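Local atomic coordinates of ribulose bisphosphate carboxylase (Pyrococcus horikoshii, PDB entry 2D69), a protein that probably catalyses the carboxylation of ribulose 1,5-bisphosphate by carbon dioxide and water to two 3-phosphoglycerates, as part of an archaeal AMP degradation pathway. Residues Lys150-Thr155 and Gly181-Lys186; Leu177-Ile182 and Gly381-Ala386; Leu273-His278 and Ile305-Ile310; Leu351-Met356 and Lys387-Ala392. All coordinates share one frame; numbering follows the deposited sequence.

Interaction 1: Lys150-Thr155 and Gly181-Lys186; sequences KDRPLT and GIDLLK. With SO4 (sulfate ion), chain H.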
loop_
_atom_site.group_PDB
_atom_site.type_symbol
_atom_site.label_atom_id
_atom_site.label_comp_id
_atom_site.label_asym_id
_atom_site.label_seq_id
_atom_site.Cartn_x
_atom_site.Cartn_y
_atom_site.Cartn_z
ATOM N N LYS A 150 41.626 -12.771 6.378
ATOM C CA LYS A 150 42.356 -11.578 5.901
ATOM C C LYS A 150 43.363 -11.812 4.760
ATOM O O LYS A 150 43.563 -10.939 3.908
ATOM C CB LYS A 150 42.889 -10.684 7.035
ATOM C CG LYS A 150 43.927 -11.286 7.952
ATOM C CD LYS A 150 44.028 -10.519 9.358
ATOM C CE LYS A 150 44.448 -11.556 10.505
ATOM N NZ LYS A 150 44.805 -10.995 11.886
ATOM N N ASP A 151 43.914 -13.004 4.672
ATOM C CA ASP A 151 45.023 -13.249 3.737
ATOM C C ASP A 151 44.852 -14.502 2.821
ATOM O O ASP A 151 45.071 -14.419 1.581
ATOM C CB ASP A 151 46.339 -13.355 4.522
ATOM C CG ASP A 151 47.557 -13.359 3.596
ATOM O OD1 ASP A 151 47.663 -12.392 2.774
ATOM O OD2 ASP A 151 48.428 -14.285 3.589
ATOM N N ARG A 152 44.473 -15.639 3.407
ATOM C CA ARG A 152 44.437 -16.906 2.660
ATOM C C ARG A 152 43.300 -16.932 1.666
ATOM O O ARG A 152 42.326 -16.224 1.867
ATOM C CB ARG A 152 44.343 -18.102 3.608
ATOM C CG ARG A 152 43.023 -18.212 4.358
ATOM C CD ARG A 152 42.858 -19.570 5.010
ATOM N NE ARG A 152 41.664 -19.563 5.865
ATOM C CZ ARG A 152 40.455 -19.824 5.451
ATOM N NH1 ARG A 152 40.251 -20.136 4.192
ATOM N NH2 ARG A 152 39.430 -19.763 6.280
ATOM N N PRO A 153 43.391 -17.722 0.598
ATOM C CA PRO A 153 42.223 -17.937 -0.260
ATOM C C PRO A 153 41.076 -18.546 0.562
ATOM O O PRO A 153 41.263 -19.205 1.576
ATOM C CB PRO A 153 42.712 -18.903 -1.349
ATOM C CG PRO A 153 44.001 -19.400 -0.907
ATOM C CD PRO A 153 44.563 -18.469 0.145
ATOM N N LEU A 154 39.873 -18.305 0.106
ATOM C CA LEU A 154 38.692 -18.917 0.716
ATOM C C LEU A 154 38.474 -20.261 0.047
ATOM O O LEU A 154 38.922 -20.470 -1.081
ATOM C CB LEU A 154 37.466 -18.031 0.516
ATOM C CG LEU A 154 37.381 -16.732 1.330
ATOM C CD1 LEU A 154 36.255 -15.844 0.768
ATOM C CD2 LEU A 154 37.067 -17.039 2.752
ATOM N N THR A 155 37.844 -21.177 0.787
ATOM C CA THR A 155 37.467 -22.479 0.263
ATOM C C THR A 155 35.959 -22.677 0.113
ATOM O O THR A 155 35.144 -22.112 0.851
ATOM C CB THR A 155 38.009 -23.571 1.116
ATOM O OG1 THR A 155 37.427 -23.493 2.419
ATOM C CG2 THR A 155 39.508 -23.455 1.284
ATOM N N GLY A 181 36.207 -27.460 7.977
ATOM C CA GLY A 181 36.935 -26.233 7.703
ATOM C C GLY A 181 36.588 -25.508 6.406
ATOM O O GLY A 181 37.188 -24.463 6.120
ATOM N N ILE A 182 35.636 -26.021 5.617
ATOM C CA ILE A 182 35.271 -25.337 4.386
ATOM C C ILE A 182 34.598 -24.001 4.735
ATOM O O ILE A 182 33.801 -23.903 5.701
ATOM C CB ILE A 182 34.331 -26.200 3.465
ATOM C CG1 ILE A 182 35.079 -27.379 2.926
ATOM C CG2 ILE A 182 33.888 -25.426 2.232
ATOM C CD1 ILE A 182 36.291 -26.992 2.034
ATOM N N ASP A 183 34.899 -22.978 3.954
ATOM C CA ASP A 183 34.325 -21.683 4.249
ATOM C C ASP A 183 32.914 -21.581 3.672
ATOM O O ASP A 183 31.988 -21.154 4.372
ATOM C CB ASP A 183 35.191 -20.539 3.745
ATOM C CG ASP A 183 36.584 -20.580 4.293
ATOM O OD1 ASP A 183 36.715 -20.435 5.523
ATOM O OD2 ASP A 183 37.598 -20.748 3.569
ATOM N N LEU A 184 32.769 -22.026 2.416
ATOM C CA LEU A 184 31.611 -21.790 1.610
ATOM C C LEU A 184 30.982 -23.077 1.057
ATOM O O LEU A 184 31.595 -23.804 0.276
ATOM C CB LEU A 184 32.051 -20.901 0.465
ATOM C CG LEU A 184 32.617 -19.529 0.806
ATOM C CD1 LEU A 184 33.069 -18.859 -0.473
ATOM C CD2 LEU A 184 31.587 -18.694 1.546
ATOM N N LEU A 185 29.768 -23.408 1.502
ATOM C CA LEU A 185 28.994 -24.453 0.891
ATOM C C LEU A 185 28.533 -23.884 -0.407
ATOM O O LEU A 185 28.212 -22.696 -0.473
ATOM C CB LEU A 185 27.805 -24.784 1.762
ATOM C CG LEU A 185 26.848 -25.855 1.208
ATOM C CD1 LEU A 185 27.518 -27.232 1.092
ATOM C CD2 LEU A 185 25.613 -25.905 2.065
ATOM N N LYS A 186 28.486 -24.686 -1.461
ATOM C CA LYS A 186 28.075 -24.181 -2.752
ATOM C C LYS A 186 27.067 -25.122 -3.387
ATOM O O LYS A 186 27.316 -26.304 -3.515
ATOM C CB LYS A 186 29.290 -23.945 -3.666
ATOM C CG LYS A 186 29.001 -23.397 -5.055
ATOM C CD LYS A 186 30.264 -23.111 -5.913
ATOM C CE LYS A 186 29.894 -23.051 -7.442
ATOM N NZ LYS A 186 28.741 -23.980 -7.967
HETATM S S SO4 H . 42.833 -15.983 8.520
HETATM O O1 SO4 H . 41.843 -15.008 8.986
HETATM O O2 SO4 H . 43.354 -15.587 7.203
HETATM O O3 SO4 H . 43.928 -15.949 9.487
HETATM O O4 SO4 H . 42.265 -17.340 8.473
#
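G181 and I182 come up beside T155 where helix 167-179 hands over to strand 184-186, closing a beta-alpha-beta unit of the catalytic TIM barrel. G181, with positive phi, ends the helix in a Schellman motif; its carbonyl O is taken by R390 rather than by the 150-155 segment. I182 lays its CD1 alongside the threonine, 3.7 Å from T155 OG1.

D183 carries the contact. Its carboxylate meets the R152 guanidinium tip to tip and nearly coplanar, with 13° between the planes. The salt bridge is end-on and uses two nitrogens, R152 NH1 to D183 OD2 at 2.8 Å and R152 NH2 to D183 OD1 at 2.9 Å. The extended arginine chain from CG to NE puts the head there, and NE keeps a weak bond to sulfate O4. D183 OD2 accepts twice more: T155 N uses its anti lone pair at 2.8 Å, while T155 OG1 comes in from above the carboxylate plane. With OG1 set between the backbone N and the carbonyl carbon (chi1 64°), the same hydroxyl also accepts from D183 N at 3.0 Å. Three donors on one buried oxygen would be expected to favour the ionised carboxylate, which may also soften the closeness of R152 to R390.

L184 then starts the strand, its N bonding to T155 O at 2.8 Å and its CB resting 3.3 Å from that same oxygen. The strand leads to K186, a predicted magnesium ligand when carbamylated; here its side chain ends in a plain NZ.

Interaction 2: Leu177-Ile182 and Gly381-Ala386; sequences LWSGGI and GPRAGA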
loop_
_atom_site.group_PDB
_atom_site.type_symbol
_atom_site.label_atom_id
_atom_site.label_comp_id
_atom_site.label_asym_id
_atom_site.label_seq_id
_atom_site.Cartn_x
_atom_site.Cartn_y
_atom_site.Cartn_z
ATOM N N LEU A 177 31.051 -30.532 6.024
ATOM C CA LEU A 177 31.965 -29.730 5.206
ATOM C C LEU A 177 32.424 -28.491 5.907
ATOM O O LEU A 177 33.637 -28.212 5.972
ATOM C CB LEU A 177 31.296 -29.345 3.902
ATOM C CG LEU A 177 31.027 -30.517 2.971
ATOM C CD1 LEU A 177 30.083 -30.137 1.881
ATOM C CD2 LEU A 177 32.298 -30.968 2.351
ATOM N N TRP A 178 31.452 -27.768 6.457
ATOM C CA TRP A 178 31.702 -26.570 7.268
ATOM C C TRP A 178 32.523 -26.906 8.520
ATOM O O TRP A 178 33.534 -26.257 8.770
ATOM C CB TRP A 178 30.366 -25.897 7.678
ATOM C CG TRP A 178 29.692 -25.003 6.647
ATOM C CD1 TRP A 178 30.294 -24.229 5.717
ATOM C CD2 TRP A 178 28.287 -24.804 6.477
ATOM N NE1 TRP A 178 29.358 -23.515 5.013
ATOM C CE2 TRP A 178 28.117 -23.840 5.470
ATOM C CE3 TRP A 178 27.148 -25.282 7.138
ATOM C CZ2 TRP A 178 26.874 -23.414 5.059
ATOM C CZ3 TRP A 178 25.949 -24.890 6.723
ATOM C CH2 TRP A 178 25.800 -23.960 5.678
ATOM N N SER A 179 32.103 -27.906 9.300
ATOM C CA SER A 179 32.824 -28.316 10.518
ATOM C C SER A 179 34.296 -28.718 10.290
ATOM O O SER A 179 35.150 -28.508 11.150
ATOM C CB SER A 179 32.093 -29.465 11.259
ATOM O OG SER A 179 30.795 -29.082 11.663
ATOM N N GLY A 180 34.586 -29.294 9.143
ATOM C CA GLY A 180 35.937 -29.710 8.842
ATOM C C GLY A 180 36.821 -28.585 8.346
ATOM O O GLY A 180 38.029 -28.772 8.214
ATOM N N GLY A 181 36.207 -27.460 7.977
ATOM C CA GLY A 181 36.935 -26.233 7.703
ATOM C C GLY A 181 36.588 -25.508 6.406
ATOM O O GLY A 181 37.188 -24.463 6.120
ATOM N N ILE A 182 35.636 -26.021 5.617
ATOM C CA ILE A 182 35.271 -25.337 4.386
ATOM C C ILE A 182 34.598 -24.001 4.735
ATOM O O ILE A 182 33.801 -23.903 5.701
ATOM C CB ILE A 182 34.331 -26.200 3.465
ATOM C CG1 ILE A 182 35.079 -27.379 2.926
ATOM C CG2 ILE A 182 33.888 -25.426 2.232
ATOM C CD1 ILE A 182 36.291 -26.992 2.034
ATOM N N GLY A 381 36.329 -39.333 4.684
ATOM C CA GLY A 381 35.036 -38.671 4.581
ATOM C C GLY A 381 35.184 -37.170 4.360
ATOM O O GLY A 381 36.277 -36.632 4.437
ATOM N N PRO A 382 34.081 -36.509 4.055
ATOM C CA PRO A 382 34.107 -35.083 3.685
ATOM C C PRO A 382 34.635 -34.144 4.770
ATOM O O PRO A 382 35.324 -33.204 4.447
ATOM C CB PRO A 382 32.653 -34.759 3.321
ATOM C CG PRO A 382 31.828 -35.901 3.782
ATOM C CD PRO A 382 32.731 -37.106 3.976
ATOM N N ARG A 383 34.360 -34.395 6.033
ATOM C CA ARG A 383 34.939 -33.549 7.082
ATOM C C ARG A 383 36.456 -33.585 7.024
ATOM O O ARG A 383 37.115 -32.555 7.059
ATOM C CB ARG A 383 34.501 -34.024 8.445
ATOM C CG ARG A 383 34.577 -33.025 9.570
ATOM C CD ARG A 383 34.543 -33.732 10.874
ATOM N NE ARG A 383 33.777 -33.084 11.932
ATOM C CZ ARG A 383 32.493 -33.295 12.229
ATOM N NH1 ARG A 383 31.712 -34.089 11.506
ATOM N NH2 ARG A 383 31.972 -32.645 13.258
ATOM N N ALA A 384 37.013 -34.776 6.921
ATOM C CA ALA A 384 38.446 -34.932 6.842
ATOM C C ALA A 384 39.008 -34.328 5.589
ATOM O O ALA A 384 40.094 -33.760 5.611
ATOM C CB ALA A 384 38.854 -36.420 6.927
ATOM N N GLY A 385 38.276 -34.412 4.488
ATOM C CA GLY A 385 38.735 -33.788 3.256
ATOM C C GLY A 385 38.848 -32.286 3.358
ATOM O O GLY A 385 39.709 -31.652 2.751
ATOM N N ALA A 386 37.899 -31.688 4.055
ATOM C CA ALA A 386 37.889 -30.248 4.175
ATOM C C ALA A 386 39.102 -29.825 4.981
ATOM O O ALA A 386 39.736 -28.835 4.632
ATOM C CB ALA A 386 36.622 -29.771 4.835
#
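A386 sets its CB into the turn that follows helix 167-179, against I182 and the carbonyl O of L177; here the helix's C-terminal end, finished by a Schellman motif at G181, meets the first turn of helix 382-398, a neighbouring helix on the outside of the TIM barrel. The fit is tight: A386 CB lies 3.4 Å from I182 CG1, closer than usual for two carbons, and 3.6 Å from L177 O.

G180 comes against the backbone of the same helix, its CA giving a CH...O contact to R383 O at 3.6 Å. A CB on G180 would clash with that oxygen; having none lets the two backbones come this near.

R383 reaches back along the end of helix 167-179. Its CG touches G180 CA, and S179 CB lies over one face of the guanidinium, offset toward the rim, while NH1 pairs with E176 in a salt bridge. S179 OG turns instead to Y175 O. An alanine in place of R383 would probably leave E176 without its charged mate and uncover the S179 methylene. The L177 side chain crosses P382 at about a right angle, its CD2 3.9 Å from P382 CB.

Interaction 3: Leu273-His278 and Ile305-Ile310; sequences LAIHAH and IGVDQI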
loop_
_atom_site.group_PDB
_atom_site.type_symbol
_atom_site.label_atom_id
_atom_site.label_comp_id
_atom_site.label_asym_id
_atom_site.label_seq_id
_atom_site.Cartn_x
_atom_site.Cartn_y
_atom_site.Cartn_z
ATOM N N LEU A 273 23.739 -8.426 0.085
ATOM C CA LEU A 273 24.153 -9.718 -0.399
ATOM C C LEU A 273 25.300 -9.595 -1.425
ATOM O O LEU A 273 25.172 -8.822 -2.386
ATOM C CB LEU A 273 22.936 -10.367 -1.085
ATOM C CG LEU A 273 21.724 -10.676 -0.196
ATOM C CD1 LEU A 273 20.543 -11.108 -1.040
ATOM C CD2 LEU A 273 22.071 -11.784 0.806
ATOM N N ALA A 274 26.379 -10.373 -1.232
ATOM C CA ALA A 274 27.399 -10.577 -2.279
ATOM C C ALA A 274 26.859 -11.558 -3.319
ATOM O O ALA A 274 26.090 -12.454 -2.974
ATOM C CB ALA A 274 28.628 -11.091 -1.699
ATOM N N ILE A 275 27.261 -11.373 -4.566
ATOM C CA ILE A 275 26.855 -12.207 -5.689
ATOM C C ILE A 275 28.033 -13.086 -6.137
ATOM O O ILE A 275 29.136 -12.615 -6.396
ATOM C CB ILE A 275 26.370 -11.382 -6.875
ATOM C CG1 ILE A 275 25.120 -10.561 -6.527
ATOM C CG2 ILE A 275 26.012 -12.266 -8.049
ATOM C CD1 ILE A 275 24.730 -9.543 -7.564
ATOM N N HIS A 276 27.776 -14.379 -6.158
ATOM C CA HIS A 276 28.660 -15.358 -6.721
ATOM C C HIS A 276 28.088 -15.709 -8.090
ATOM O O HIS A 276 26.976 -16.192 -8.202
ATOM C CB HIS A 276 28.734 -16.605 -5.849
ATOM C CG HIS A 276 29.578 -17.682 -6.456
ATOM N ND1 HIS A 276 30.885 -17.895 -6.087
ATOM C CD2 HIS A 276 29.311 -18.563 -7.449
ATOM C CE1 HIS A 276 31.380 -18.885 -6.816
ATOM N NE2 HIS A 276 30.453 -19.288 -7.672
ATOM N N ALA A 277 28.852 -15.439 -9.132
ATOM C CA ALA A 277 28.393 -15.709 -10.477
ATOM C C ALA A 277 28.953 -17.046 -10.931
ATOM O O ALA A 277 30.171 -17.265 -10.965
ATOM C CB ALA A 277 28.840 -14.607 -11.405
ATOM N N HIS A 278 28.045 -17.929 -11.292
ATOM C CA HIS A 278 28.352 -19.177 -11.944
ATOM C C HIS A 278 28.164 -18.909 -13.420
ATOM O O HIS A 278 27.243 -18.210 -13.828
ATOM C CB HIS A 278 27.435 -20.286 -11.444
ATOM C CG HIS A 278 27.894 -21.653 -11.822
ATOM N ND1 HIS A 278 28.151 -22.018 -13.130
ATOM C CD2 HIS A 278 28.185 -22.744 -11.059
ATOM C CE1 HIS A 278 28.600 -23.268 -13.156
ATOM N NE2 HIS A 278 28.604 -23.742 -11.917
ATOM N N ILE A 305 28.738 -4.398 -13.750
ATOM C CA ILE A 305 27.460 -4.518 -13.087
ATOM C C ILE A 305 27.714 -4.756 -11.619
ATOM O O ILE A 305 27.234 -4.034 -10.728
ATOM C CB ILE A 305 26.594 -5.657 -13.717
ATOM C CG1 ILE A 305 26.192 -5.260 -15.124
ATOM C CG2 ILE A 305 25.323 -5.842 -12.879
ATOM C CD1 ILE A 305 25.764 -6.412 -16.005
ATOM N N GLY A 306 28.526 -5.766 -11.337
ATOM C CA GLY A 306 28.935 -5.973 -9.969
ATOM C C GLY A 306 28.772 -7.325 -9.338
ATOM O O GLY A 306 28.244 -7.395 -8.237
ATOM N N VAL A 307 29.263 -8.393 -9.975
ATOM C CA VAL A 307 29.386 -9.691 -9.290
ATOM C C VAL A 307 30.566 -9.573 -8.382
ATOM O O VAL A 307 31.479 -8.825 -8.687
ATOM C CB VAL A 307 29.525 -10.898 -10.305
ATOM C CG1 VAL A 307 28.365 -10.917 -11.250
ATOM C CG2 VAL A 307 30.822 -10.886 -10.973
ATOM N N ASP A 308 30.545 -10.228 -7.227
ATOM C CA ASP A 308 31.656 -10.128 -6.267
ATOM C C ASP A 308 32.732 -11.201 -6.429
ATOM O O ASP A 308 33.891 -11.052 -5.930
ATOM C CB ASP A 308 31.098 -10.196 -4.869
ATOM C CG ASP A 308 30.179 -9.063 -4.587
ATOM O OD1 ASP A 308 30.699 -8.008 -4.160
ATOM O OD2 ASP A 308 28.936 -9.149 -4.748
ATOM N N GLN A 309 32.348 -12.280 -7.113
ATOM C CA GLN A 309 33.248 -13.409 -7.422
ATOM C C GLN A 309 32.719 -14.151 -8.640
ATOM O O GLN A 309 31.513 -14.173 -8.889
ATOM C CB GLN A 309 33.469 -14.360 -6.237
ATOM C CG GLN A 309 32.267 -14.882 -5.602
ATOM C CD GLN A 309 32.544 -15.499 -4.238
ATOM O OE1 GLN A 309 32.214 -16.679 -4.012
ATOM N NE2 GLN A 309 33.080 -14.732 -3.353
ATOM N N ILE A 310 33.612 -14.676 -9.443
ATOM C CA ILE A 310 33.192 -15.356 -10.681
ATOM C C ILE A 310 34.225 -16.414 -11.072
ATOM O O ILE A 310 35.441 -16.213 -10.897
ATOM C CB ILE A 310 32.972 -14.330 -11.848
ATOM C CG1 ILE A 310 32.398 -14.990 -13.089
ATOM C CG2 ILE A 310 34.263 -13.664 -12.210
ATOM C CD1 ILE A 310 31.905 -14.015 -14.113
#
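The methyl of A277 is a small bump approached from two directions, by V307 CG1 at 3.7 Å and by I310 CG1 at 4.0 Å. V307 sends the same CG1 on to I275 CG2, crossing that side chain at about a right angle, so its branch fills the hollow between the two residues.

On the other face of the sheet Q309 crosses H276 obliquely, its amide turned 73° from the ring plane. With Q309 CG between backbone N and carbonyl carbon (chi1 53°), its extended chain brings OE1 to the ring edge, in plane, 2.7 Å from H276 ND1 with a nearly straight bond (172°). Y248 holds the other end of that amide. An alanine in place of H276 would probably leave Q309 OE1 without its donor, with Y248 still holding the amide at NE2, and open a gap beside H311.

D308 reaches the start of strand 274-278: OD2 accepts from I275 N at 2.8 Å beside the A274 methyl, while OD1 takes the N-H groups of F138 and G139. Between the backbones, A277 N bonds to Q309 O at 3.0 Å. Strands 274-278 and 309-311 are thus adjacent parallel strands of the TIM barrel, and the first ends at H278, a predicted proton acceptor of the active site.

Interaction 4: Leu351-Met356 and Lys387-Ala392; sequences LHPGLM and KALRDA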
loop_
_atom_site.group_PDB
_atom_site.type_symbol
_atom_site.label_atom_id
_atom_site.label_comp_id
_atom_site.label_asym_id
_atom_site.label_seq_id
_atom_site.Cartn_x
_atom_site.Cartn_y
_atom_site.Cartn_z
ATOM N N LEU A 351 40.405 -29.795 -8.347
ATOM C CA LEU A 351 41.377 -29.385 -7.354
ATOM C C LEU A 351 41.330 -30.295 -6.121
ATOM O O LEU A 351 40.287 -30.833 -5.757
ATOM C CB LEU A 351 41.161 -27.929 -6.961
ATOM C CG LEU A 351 41.189 -26.968 -8.161
ATOM C CD1 LEU A 351 40.821 -25.594 -7.741
ATOM C CD2 LEU A 351 42.543 -26.944 -8.845
ATOM N N HIS A 352 42.484 -30.488 -5.524
ATOM C CA HIS A 352 42.601 -31.247 -4.292
ATOM C C HIS A 352 43.833 -30.739 -3.569
ATOM O O HIS A 352 44.594 -29.963 -4.148
ATOM C CB HIS A 352 42.702 -32.734 -4.639
ATOM C CG HIS A 352 43.913 -33.093 -5.440
ATOM N ND1 HIS A 352 43.879 -33.272 -6.808
ATOM C CD2 HIS A 352 45.199 -33.313 -5.062
ATOM C CE1 HIS A 352 45.089 -33.611 -7.234
ATOM N NE2 HIS A 352 45.908 -33.634 -6.196
ATOM N N PRO A 353 44.029 -31.145 -2.322
ATOM C CA PRO A 353 45.057 -30.535 -1.458
ATOM C C PRO A 353 46.480 -30.473 -2.020
ATOM O O PRO A 353 47.166 -29.452 -1.802
ATOM C CB PRO A 353 44.996 -31.407 -0.197
ATOM C CG PRO A 353 43.553 -31.861 -0.165
ATOM C CD PRO A 353 43.261 -32.178 -1.593
ATOM N N GLY A 354 46.928 -31.525 -2.704
ATOM C CA GLY A 354 48.250 -31.565 -3.323
ATOM C C GLY A 354 48.469 -30.522 -4.431
ATOM O O GLY A 354 49.586 -30.245 -4.831
ATOM N N LEU A 355 47.409 -29.909 -4.926
ATOM C CA LEU A 355 47.577 -28.875 -5.945
ATOM C C LEU A 355 47.639 -27.485 -5.378
ATOM O O LEU A 355 47.849 -26.550 -6.139
ATOM C CB LEU A 355 46.446 -28.961 -6.957
ATOM C CG LEU A 355 46.382 -30.296 -7.702
ATOM C CD1 LEU A 355 45.353 -30.205 -8.822
ATOM C CD2 LEU A 355 47.736 -30.692 -8.263
ATOM N N MET A 356 47.469 -27.321 -4.056
ATOM C CA MET A 356 47.310 -25.976 -3.518
ATOM C C MET A 356 48.595 -25.156 -3.634
ATOM O O MET A 356 48.526 -23.998 -3.973
ATOM C CB MET A 356 46.780 -25.966 -2.077
ATOM C CG MET A 356 45.382 -26.545 -1.899
ATOM S SD MET A 356 44.123 -25.578 -2.702
ATOM C CE MET A 356 43.897 -26.515 -4.253
ATOM N N LYS A 387 39.421 -30.594 6.041
ATOM C CA LYS A 387 40.546 -30.250 6.879
ATOM C C LYS A 387 41.813 -30.346 6.051
ATOM O O LYS A 387 42.686 -29.502 6.180
ATOM C CB LYS A 387 40.668 -31.133 8.117
ATOM C CG LYS A 387 41.662 -30.534 9.169
ATOM C CD LYS A 387 41.903 -31.447 10.382
ATOM C CE LYS A 387 43.308 -31.182 11.024
ATOM N NZ LYS A 387 43.926 -32.379 11.684
ATOM N N ALA A 388 41.875 -31.341 5.173
ATOM C CA ALA A 388 43.079 -31.573 4.376
ATOM C C ALA A 388 43.305 -30.392 3.438
ATOM O O ALA A 388 44.427 -29.939 3.235
ATOM C CB ALA A 388 42.958 -32.855 3.582
ATOM N N LEU A 389 42.225 -29.891 2.875
ATOM C CA LEU A 389 42.301 -28.750 1.976
ATOM C C LEU A 389 42.789 -27.501 2.742
ATOM O O LEU A 389 43.707 -26.800 2.296
ATOM C CB LEU A 389 40.948 -28.501 1.348
ATOM C CG LEU A 389 40.925 -27.426 0.241
ATOM C CD1 LEU A 389 41.697 -27.865 -1.010
ATOM C CD2 LEU A 389 39.477 -27.049 -0.082
ATOM N N ARG A 390 42.191 -27.246 3.900
ATOM C CA ARG A 390 42.585 -26.085 4.730
ATOM C C ARG A 390 44.041 -26.198 5.166
ATOM O O ARG A 390 44.738 -25.205 5.225
ATOM C CB ARG A 390 41.678 -25.930 5.946
ATOM C CG ARG A 390 40.263 -25.325 5.626
ATOM C CD ARG A 390 40.243 -23.793 5.322
ATOM N NE ARG A 390 40.872 -23.051 6.436
ATOM C CZ ARG A 390 40.277 -22.757 7.597
ATOM N NH1 ARG A 390 39.015 -23.080 7.828
ATOM N NH2 ARG A 390 40.934 -22.059 8.519
ATOM N N ASP A 391 44.518 -27.407 5.457
ATOM C CA ASP A 391 45.883 -27.570 5.931
ATOM C C ASP A 391 46.854 -27.385 4.788
ATOM O O ASP A 391 47.916 -26.794 4.970
ATOM C CB ASP A 391 46.079 -28.936 6.520
ATOM C CG ASP A 391 45.456 -29.080 7.898
ATOM O OD1 ASP A 391 45.084 -28.078 8.572
ATOM O OD2 ASP A 391 45.322 -30.183 8.399
ATOM N N ALA A 392 46.503 -27.867 3.600
ATOM C CA ALA A 392 47.376 -27.672 2.458
ATOM C C ALA A 392 47.500 -26.187 2.109
ATOM O O ALA A 392 48.561 -25.760 1.705
ATOM C CB ALA A 392 46.914 -28.488 1.244
#
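M356 and L389 cross at about a right angle, with M356 SD 3.7 Å from L389 CD1. The methionine chain is bent at chi2 and chi3, so that CG, SD and CE all lie round this one methyl. L389 CG stands anti to its backbone N (chi1 -173°), which carries CD1 toward the sulfur.

The remaining apolar pairs centre on P353, whose CB and CG rest on the helix. P353 CG is 3.9 Å from A388 CB, and P353 CB is 3.8 Å from A392 CB, so the ring rests on two alanines one helical turn apart. A392 CB also reaches M356 CG at 4.0 Å.

Polar atoms meet only carbon across this contact. P353 O lies 3.2 Å from A392 CB but takes its hydrogen bond from M356 N in its own segment. The charged side chains of the helix look elsewhere, K387 to E411 and R390 to E219.

The contact thus joins the loop after strand 344-348 to helix 382-398, with L412 and S415 of helix 410-422 also packing on P353. The side-chain pairs are all apolar and the backbone polar atoms meet only carbon, so the fit depends on shape and burial rather than on directional bonds.

In the fold
From the N terminus, interaction 1 closes first, bringing strand 154-157 beside strand 184-186 after the chain has passed through helix 167-179. Interaction 2 opens where that one ends, sharing G181 and I182, and spans some two hundred residues to helix 382-398, bringing the end of the barrel domain back to its beginning. Within that long span interaction 3 opens and closes, setting strand 274-278 beside strand 309-311; K186 from interaction 1 packs against its H276 and H278. Interaction 4 starts inside the span too but finishes beyond it at 387-392, so it crosses interaction 2. Both use helix 382-398, and R390 and L389 there reach G181 and I182.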